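PDB 4XJZ: sialidase B from Streptococcus pneumoniae TIGR4, which cleaves terminal sialic acid residues from oligosaccharides, glycoproteins and glycolipids as an exo-alpha-sialidase of glycosyl hydrolase family 33. Local coordinates for residues N204-P209 and S221-R226; I302-V307 and N419-T424. The protein carries 1 engineered substitution. All coordinates share one frame; numbering follows the deposited sequence.

Contact 1: N204-P209 and S221-R226; sequences NYFRIP and SSIDAR. With DMS (dimethyl sulfoxide), chain G.
Arg207 folds over the guanidinium of Arg226, and this overlap sets the relief of one face of the antiparallel pair 204-209 and 221-226. Arg207 CB sits 3.5 Å from Arg226 NE, over one face of that flat group and offset to its rim, while the Arg226 chain runs out extended beneath it. Bends at chi2 and chi3 (-77° and -59°) keep the Arg207 chain compact above its neighbour. The two planes are 44° apart, with Arg207 NH1 3.5 Å from Arg226 NH1; each arginine has its own carboxylate, Glu631 for Arg207 and Asp232 for Arg226. Arg226 also grips Asp224 side-on, NE and NH2 both bonding to OD2, with Arg226 NH2 2.9 Å from Asp224 OD2 in a salt bridge. Ile208 fills the next hollow, its CG1 3.4 Å from Arg226 NH2 and close to the Asp224 carboxylate. A water joins Ile208 O to Asp224 OD1. Dimethyl sulfoxide, probably from the crystallisation liquor, rests on Ile208 CD1 and accepts a hydrogen bond from Arg226 NH2 (3.1 Å). On the other face, Phe206 packs its CE1 4.0 Å from Ala225 CB, and Ile223 pushes CD1 to 3.5 Å from Pro209 CA. Paired backbone bonds join Arg207 with Asp224. As in other family 33 sialidases, this strand pair belongs to a blade of the catalytic beta-propeller, where Arg207 probably binds the substrate.

Contact 2: I302-V307 and N419-T424; sequences ILLADV and NYIAMT
Between Leu303 and Thr424, two backbone hydrogen bonds form a reciprocal pair, with Thr424 N 2.8 Å from Leu303 O. The same pairing recurs at Ala305 with Ala422, where the bond from Ala422 N to Ala305 O is almost straight (176° at the hydrogen), and at Val307 with Tyr420, where Val307 N lies 2.9 Å from Tyr420 O. In the non-hydrogen-bonded pairs between them, CA-H groups approach the same carbonyls, Leu304 CA lying 3.2 Å from Ala422 O. Outward from this ladder, one face is lined by Leu304, Met423 and Ile421. Leu304 turns CD1 against Met423 CB at 3.8 Å, while its CD2 lies 4.2 Å from Ile421 CG2. The Met423 chain, with CG anti to its backbone nitrogen (chi1 166°), also brings CG to 4.0 Å from Ile302 CG2. Asp306 shares this face, but its OD1 accepts a hydrogen bond from Leu452 N of strand 451-459, two strands along in the same sheet. On the opposite face, Val307 CG2 presses on Ala422 CB at 3.4 Å, tighter than usual carbon contact, and Thr424 CG2 lies alongside Leu303 CB. The chemistry implies a buried seam held by backbone polarity and flanked by mostly apolar side chains, whose polar exceptions bond to backbone groups outside the pair: Asp306 OD1 to Leu452 N, Thr424 OG1 to Glu434 O and Tyr420 OH to Thr416 O.

Overall arrangement
Both contacts join antiparallel strands of the catalytic domain, but in different sheets. Contact 1 belongs to the sheet containing strands 205-207 and 219-226, and contact 2 to the next, where strands 301-308 and 420-426 are neighbours. Their centres lie 15 Å apart, and they meet directly where Ser222 CB packs 3.8 Å from Leu303 CD1. Contact 1 sits at the catalytic centre: the Arg226 side chain is about 3 Å from that of Asp232, the probable proton acceptor, and that of Ile208 about 4 Å from the probable nucleophile Tyr615. Contact 2 stands farther back, the Asp306 side chain lying about 8 Å from that of the predicted active-site residue Glu503.

Contact 1: N204-P209 and S221-R226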
# COMPACT_ATOMS: atom_id res chain seq x y z
N ASN A 204 2.01 9.37 -5.67
CA ASN A 204 3.24 8.64 -5.88
C ASN A 204 3.35 7.39 -5.01
O ASN A 204 4.27 6.59 -5.19
CB ASN A 204 4.45 9.55 -5.65
CG ASN A 204 5.72 9.03 -6.34
OD1 ASN A 204 5.66 8.32 -7.36
ND2 ASN A 204 6.87 9.38 -5.78
N TYR A 205 2.40 7.23 -4.09
CA TYR A 205 2.40 6.13 -3.11
C TYR A 205 1.03 5.52 -3.00
O TYR A 205 0.02 6.20 -3.20
CB TYR A 205 2.87 6.65 -1.73
CG TYR A 205 4.16 7.41 -1.88
CD1 TYR A 205 5.37 6.74 -2.01
CD2 TYR A 205 4.14 8.79 -2.03
CE1 TYR A 205 6.54 7.44 -2.23
CE2 TYR A 205 5.32 9.50 -2.24
CZ TYR A 205 6.51 8.81 -2.33
OH TYR A 205 7.68 9.48 -2.56
N PHE A 206 1.00 4.22 -2.68
CA PHE A 206 -0.25 3.48 -2.53
C PHE A 206 -0.14 2.58 -1.32
O PHE A 206 0.94 2.04 -1.01
CB PHE A 206 -0.55 2.67 -3.79
CG PHE A 206 -0.77 3.53 -5.00
CD1 PHE A 206 -2.00 4.14 -5.21
CD2 PHE A 206 0.27 3.78 -5.88
CE1 PHE A 206 -2.20 4.97 -6.31
CE2 PHE A 206 0.08 4.62 -6.97
CZ PHE A 206 -1.15 5.22 -7.19
N ARG A 207 -1.26 2.43 -0.61
CA ARG A 207 -1.31 1.60 0.59
C ARG A 207 -2.70 1.04 0.71
O ARG A 207 -3.66 1.59 0.15
CB ARG A 207 -1.05 2.44 1.85
CG ARG A 207 0.33 2.99 1.98
CD ARG A 207 1.27 1.92 2.43
NE ARG A 207 0.92 1.30 3.72
CZ ARG A 207 1.23 1.81 4.90
NH1 ARG A 207 1.87 2.97 4.97
NH2 ARG A 207 0.89 1.18 6.03
N ILE A 208 -2.80 -0.05 1.46
CA ILE A 208 -4.09 -0.62 1.90
C ILE A 208 -4.94 -1.16 0.75
O ILE A 208 -6.04 -0.65 0.48
CB ILE A 208 -4.91 0.39 2.77
CG1 ILE A 208 -4.02 1.28 3.66
CG2 ILE A 208 -5.93 -0.35 3.62
CD1 ILE A 208 -3.12 0.51 4.64
N PRO A 209 -4.43 -2.20 0.07
CA PRO A 209 -5.13 -2.77 -1.08
C PRO A 209 -6.37 -3.56 -0.71
O PRO A 209 -6.43 -4.14 0.37
CB PRO A 209 -4.09 -3.72 -1.67
CG PRO A 209 -3.27 -4.15 -0.49
CD PRO A 209 -3.15 -2.88 0.32
N SER A 221 -10.88 -3.47 -7.37
CA SER A 221 -9.86 -3.19 -6.36
C SER A 221 -9.99 -1.76 -5.87
O SER A 221 -10.22 -0.85 -6.66
CB SER A 221 -8.48 -3.37 -6.98
OG SER A 221 -7.47 -3.01 -6.04
N SER A 222 -9.83 -1.55 -4.57
CA SER A 222 -9.71 -0.19 -4.04
C SER A 222 -8.38 -0.05 -3.31
O SER A 222 -7.72 -1.05 -3.00
CB SER A 222 -10.91 0.22 -3.17
OG SER A 222 -11.00 -0.50 -1.95
N ILE A 223 -7.97 1.19 -3.08
CA ILE A 223 -6.64 1.46 -2.53
C ILE A 223 -6.64 2.87 -1.93
O ILE A 223 -7.42 3.73 -2.33
CB ILE A 223 -5.57 1.38 -3.65
CG1 ILE A 223 -4.15 1.23 -3.08
CG2 ILE A 223 -5.62 2.59 -4.54
CD1 ILE A 223 -3.71 -0.16 -2.94
N ASP A 224 -5.74 3.09 -0.97
CA ASP A 224 -5.41 4.45 -0.55
C ASP A 224 -4.41 5.01 -1.55
O ASP A 224 -3.30 4.48 -1.70
CB ASP A 224 -4.68 4.44 0.81
CG ASP A 224 -5.60 4.32 2.01
OD1 ASP A 224 -6.70 3.74 1.94
OD2 ASP A 224 -5.16 4.78 3.09
N ALA A 225 -4.79 6.08 -2.25
CA ALA A 225 -3.85 6.84 -3.07
C ALA A 225 -3.25 7.89 -2.15
O ALA A 225 -3.91 8.87 -1.79
CB ALA A 225 -4.57 7.49 -4.25
N ARG A 226 -2.00 7.66 -1.72
CA ARG A 226 -1.36 8.48 -0.69
C ARG A 226 -0.36 9.45 -1.32
O ARG A 226 0.56 9.03 -2.05
CB ARG A 226 -0.69 7.60 0.37
CG ARG A 226 -1.66 6.62 1.04
CD ARG A 226 -1.18 6.25 2.43
NE ARG A 226 -2.18 5.47 3.15
CZ ARG A 226 -2.00 4.96 4.36
NH1 ARG A 226 -0.85 5.13 4.98
NH2 ARG A 226 -2.98 4.29 4.95
S DMS G . -3.65 1.46 8.20
O DMS G . -4.00 2.60 7.28
C1 DMS G . -1.86 1.23 8.12
C2 DMS G . -3.77 2.06 9.90
O HOH W 1 -7.89 1.43 1.10

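Contact 2: I302-V307 and N419-T424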
# COMPACT_ATOMS: atom_id res chain seq x y z
N ILE A 302 -20.85 -1.24 -2.92
CA ILE A 302 -20.78 -0.33 -1.79
C ILE A 302 -19.34 -0.24 -1.29
O ILE A 302 -18.69 -1.27 -1.09
CB ILE A 302 -21.73 -0.79 -0.67
CG1 ILE A 302 -23.18 -0.72 -1.16
CG2 ILE A 302 -21.56 0.08 0.57
CD1 ILE A 302 -24.16 -1.43 -0.25
N LEU A 303 -18.85 0.98 -1.13
CA LEU A 303 -17.50 1.18 -0.63
C LEU A 303 -17.55 2.07 0.61
O LEU A 303 -18.14 3.15 0.58
CB LEU A 303 -16.62 1.82 -1.71
CG LEU A 303 -15.13 2.01 -1.36
CD1 LEU A 303 -14.32 1.87 -2.64
CD2 LEU A 303 -14.87 3.37 -0.73
N LEU A 304 -16.91 1.62 1.69
CA LEU A 304 -16.78 2.45 2.88
C LEU A 304 -15.32 2.85 3.07
O LEU A 304 -14.42 2.15 2.61
CB LEU A 304 -17.28 1.70 4.11
CG LEU A 304 -18.76 1.76 4.48
CD1 LEU A 304 -19.65 1.30 3.36
CD2 LEU A 304 -19.04 0.93 5.73
N ALA A 305 -15.09 3.95 3.76
CA ALA A 305 -13.72 4.34 4.16
C ALA A 305 -13.77 5.25 5.36
O ALA A 305 -14.78 5.89 5.61
CB ALA A 305 -13.02 5.04 3.01
N ASP A 306 -12.67 5.36 6.11
CA ASP A 306 -12.59 6.40 7.14
C ASP A 306 -12.43 7.78 6.49
O ASP A 306 -11.81 7.91 5.42
CB ASP A 306 -11.39 6.20 8.07
CG ASP A 306 -11.38 4.86 8.78
OD1 ASP A 306 -12.43 4.22 8.95
OD2 ASP A 306 -10.27 4.46 9.20
N VAL A 307 -12.97 8.80 7.15
CA VAL A 307 -12.80 10.19 6.70
C VAL A 307 -12.18 11.02 7.80
O VAL A 307 -12.64 11.01 8.95
CB VAL A 307 -14.14 10.86 6.35
CG1 VAL A 307 -13.91 12.09 5.48
CG2 VAL A 307 -15.02 9.89 5.65
N ASN A 419 -12.51 11.35 13.70
CA ASN A 419 -12.64 10.43 12.56
C ASN A 419 -14.09 10.06 12.33
O ASN A 419 -14.86 9.94 13.28
CB ASN A 419 -11.82 9.17 12.77
CG ASN A 419 -12.17 8.45 14.06
OD1 ASN A 419 -11.92 8.96 15.16
ND2 ASN A 419 -12.75 7.27 13.94
N TYR A 420 -14.44 9.86 11.05
CA TYR A 420 -15.79 9.45 10.65
C TYR A 420 -15.69 8.24 9.73
O TYR A 420 -14.61 7.87 9.30
CB TYR A 420 -16.48 10.58 9.88
CG TYR A 420 -16.56 11.88 10.65
CD1 TYR A 420 -17.72 12.24 11.33
CD2 TYR A 420 -15.48 12.76 10.67
CE1 TYR A 420 -17.79 13.43 12.04
CE2 TYR A 420 -15.54 13.95 11.38
CZ TYR A 420 -16.69 14.28 12.06
OH TYR A 420 -16.76 15.46 12.77
N ILE A 421 -16.82 7.60 9.44
CA ILE A 421 -16.85 6.60 8.38
C ILE A 421 -17.81 7.11 7.32
O ILE A 421 -18.87 7.64 7.65
CB ILE A 421 -17.31 5.21 8.87
CG1 ILE A 421 -16.31 4.62 9.86
CG2 ILE A 421 -17.42 4.23 7.69
CD1 ILE A 421 -16.76 3.28 10.45
N ALA A 422 -17.42 6.99 6.05
CA ALA A 422 -18.28 7.37 4.94
C ALA A 422 -18.57 6.17 4.05
O ALA A 422 -17.82 5.20 4.02
CB ALA A 422 -17.65 8.46 4.13
N MET A 423 -19.66 6.29 3.30
CA MET A 423 -20.08 5.27 2.34
C MET A 423 -20.31 5.91 0.98
O MET A 423 -20.85 7.01 0.90
CB MET A 423 -21.37 4.62 2.83
CG MET A 423 -22.11 3.79 1.82
SD MET A 423 -23.65 3.25 2.60
CE MET A 423 -24.71 3.15 1.17
N THR A 424 -19.92 5.22 -0.09
CA THR A 424 -20.34 5.61 -1.43
C THR A 424 -20.83 4.36 -2.14
O THR A 424 -20.59 3.24 -1.69
CB THR A 424 -19.23 6.30 -2.25
OG1 THR A 424 -19.73 6.63 -3.55
CG2 THR A 424 -18.01 5.42 -2.40